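PDB 3V10: rhusiopathiae surface protein B from Erysipelothrix rhusiopathiae, which probably binds collagen as a cell-wall-anchored surface adhesin, the present chain being its collagen-binding region. Local coordinates for residues 200-205 with 277-282. Residues are numbered along the deposited sequence; the frame is centred on the assembly and turned at random.
Sequences VIDTIG and YKNSST
Asp202 and Asn279 meet on the buried side of two antiparallel strands, where the two side chains cross at about a right angle, yet the carboxylate and the amide end up nearly coplanar, their planes 26° apart. Each CG stands anti to its backbone N (chi1 -177° and -175°), on the same face of the sheet. Tyr265, on strand 260-269 of the opposing sheet, hydrogen-bonds Asp202 OD2 and gives this buried acid a partner across the domain interior. The side chain of Ile204 lies askew beside that of Asn279 on the same face and also packs on Tyr265. Ser281 CB lies 3.9 Å from Asp202 CA, while its OG turns to Thr301 O and the hydroxyl of Tyr167. Strands 198-204 and 276-286 are neighbours in one sheet of the Ig-like sandwich that forms this collagen-binding domain, a DEv-IgG fold. Ile201 with Thr282 and Thr203 with Ser280 are hydrogen-bonded pairs; the shortest of the direct backbone bonds, Thr203 N to Ser280 O, measures 2.7 Å. Past the strand end Gly205 N still reaches Lys278 O at 2.8 Å, from above the carbonyl plane. Whereas Asp202, Ile204, Asn279 and Ser281 are buried, the other face carries the partly exposed Ile201, Thr203 and Ser280 and the exposed Thr282. There Thr282 OG1 touches Ile201 CB at 3.7 Å, and a water joins Thr203 O to Ser280 OG, 2.7 Å from that hydroxyl oxygen.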
loop_
_atom_site.group_PDB
_atom_site.type_symbol
_atom_site.label_atom_id
_atom_site.label_comp_id
_atom_site.label_asym_id
_atom_site.label_seq_id
_atom_site.Cartn_x
_atom_site.Cartn_y
_atom_site.Cartn_z
ATOM N N VAL A 200 -7.109 18.193 -16.519
ATOM C CA VAL A 200 -6.880 16.799 -16.156
ATOM C C VAL A 200 -8.210 16.213 -15.713
ATOM O O VAL A 200 -8.913 16.811 -14.909
ATOM C CB VAL A 200 -5.890 16.655 -14.976
ATOM C CG1 VAL A 200 -5.818 15.177 -14.533
ATOM C CG2 VAL A 200 -4.517 17.151 -15.387
ATOM N N ILE A 201 -8.571 15.063 -16.269
ATOM C CA ILE A 201 -9.801 14.402 -15.862
ATOM C C ILE A 201 -9.350 13.092 -15.230
ATOM O O ILE A 201 -8.808 12.211 -15.899
ATOM C CB ILE A 201 -10.748 14.128 -17.049
ATOM C CG1 ILE A 201 -11.174 15.453 -17.692
ATOM C CG2 ILE A 201 -11.992 13.386 -16.554
ATOM C CD1 ILE A 201 -12.143 15.295 -18.847
ATOM N N ASP A 202 -9.553 12.996 -13.921
ATOM C CA ASP A 202 -9.147 11.820 -13.168
ATOM C C ASP A 202 -10.352 10.969 -12.805
ATOM O O ASP A 202 -11.309 11.455 -12.209
ATOM C CB ASP A 202 -8.414 12.255 -11.895
ATOM C CG ASP A 202 -7.889 11.079 -11.097
ATOM O OD1 ASP A 202 -8.674 10.151 -10.813
ATOM O OD2 ASP A 202 -6.695 11.085 -10.746
ATOM N N THR A 203 -10.302 9.692 -13.168
ATOM C CA THR A 203 -11.395 8.783 -12.859
ATOM C C THR A 203 -10.938 7.731 -11.865
ATOM O O THR A 203 -10.145 6.853 -12.198
ATOM C CB THR A 203 -11.918 8.073 -14.117
ATOM O OG1 THR A 203 -12.459 9.040 -15.028
ATOM C CG2 THR A 203 -13.018 7.089 -13.735
ATOM N N ILE A 204 -11.436 7.827 -10.637
ATOM C CA ILE A 204 -11.073 6.866 -9.601
ATOM C C ILE A 204 -11.743 5.544 -9.932
ATOM O O ILE A 204 -12.945 5.500 -10.207
ATOM C CB ILE A 204 -11.527 7.359 -8.216
ATOM C CG1 ILE A 204 -10.796 8.659 -7.880
ATOM C CG2 ILE A 204 -11.253 6.294 -7.151
ATOM C CD1 ILE A 204 -11.401 9.420 -6.717
ATOM N N GLY A 205 -10.960 4.469 -9.907
ATOM C CA GLY A 205 -11.485 3.156 -10.238
ATOM C C GLY A 205 -12.504 2.555 -9.291
ATOM O O GLY A 205 -12.881 3.152 -8.284
ATOM N N TYR A 277 -6.577 -1.407 -6.569
ATOM C CA TYR A 277 -7.406 -0.200 -6.521
ATOM C C TYR A 277 -6.782 0.729 -7.545
ATOM O O TYR A 277 -5.700 1.269 -7.327
ATOM C CB TYR A 277 -7.368 0.418 -5.125
ATOM C CG TYR A 277 -7.995 -0.482 -4.086
ATOM C CD1 TYR A 277 -9.379 -0.649 -4.020
ATOM C CD2 TYR A 277 -7.201 -1.222 -3.211
ATOM C CE1 TYR A 277 -9.959 -1.535 -3.110
ATOM C CE2 TYR A 277 -7.767 -2.109 -2.304
ATOM C CZ TYR A 277 -9.139 -2.264 -2.256
ATOM O OH TYR A 277 -9.678 -3.151 -1.349
ATOM N N LYS A 278 -7.471 0.903 -8.668
ATOM C CA LYS A 278 -6.948 1.711 -9.761
ATOM C C LYS A 278 -7.420 3.152 -9.834
ATOM O O LYS A 278 -8.404 3.541 -9.214
ATOM C CB LYS A 278 -7.278 1.039 -11.097
ATOM C CG LYS A 278 -6.905 -0.432 -11.174
ATOM C CD LYS A 278 -7.268 -1.019 -12.533
ATOM C CE LYS A 278 -6.977 -2.513 -12.584
ATOM N NZ LYS A 278 -7.835 -3.274 -11.642
ATOM N N ASN A 279 -6.691 3.931 -10.626
ATOM C CA ASN A 279 -7.006 5.326 -10.866
ATOM C C ASN A 279 -6.426 5.644 -12.236
ATOM O O ASN A 279 -5.258 5.362 -12.502
ATOM C CB ASN A 279 -6.368 6.224 -9.808
ATOM C CG ASN A 279 -6.783 7.672 -9.955
ATOM O OD1 ASN A 279 -7.968 7.983 -10.056
ATOM N ND2 ASN A 279 -5.808 8.565 -9.963
ATOM N N SER A 280 -7.244 6.212 -13.110
ATOM C CA SER A 280 -6.773 6.556 -14.441
ATOM C C SER A 280 -7.066 8.030 -14.665
ATOM O O SER A 280 -7.995 8.571 -14.074
ATOM C CB SER A 280 -7.475 5.699 -15.499
ATOM O OG SER A 280 -8.872 5.938 -15.541
ATOM N N SER A 281 -6.259 8.684 -15.487
ATOM C CA SER A 281 -6.480 10.099 -15.761
ATOM C C SER A 281 -6.033 10.459 -17.168
ATOM O O SER A 281 -5.230 9.745 -17.777
ATOM C CB SER A 281 -5.734 10.968 -14.736
ATOM O OG SER A 281 -4.321 10.877 -14.884
ATOM N N THR A 282 -6.585 11.549 -17.691
ATOM C CA THR A 282 -6.230 12.037 -19.014
ATOM C C THR A 282 -5.893 13.514 -18.863
ATOM O O THR A 282 -6.408 14.189 -17.973
ATOM C CB THR A 282 -7.391 11.855 -20.028
ATOM O OG1 THR A 282 -8.532 12.616 -19.610
ATOM C CG2 THR A 282 -7.782 10.383 -20.116
HETATM O O HOH W 1 -10.508 4.524 -13.916
#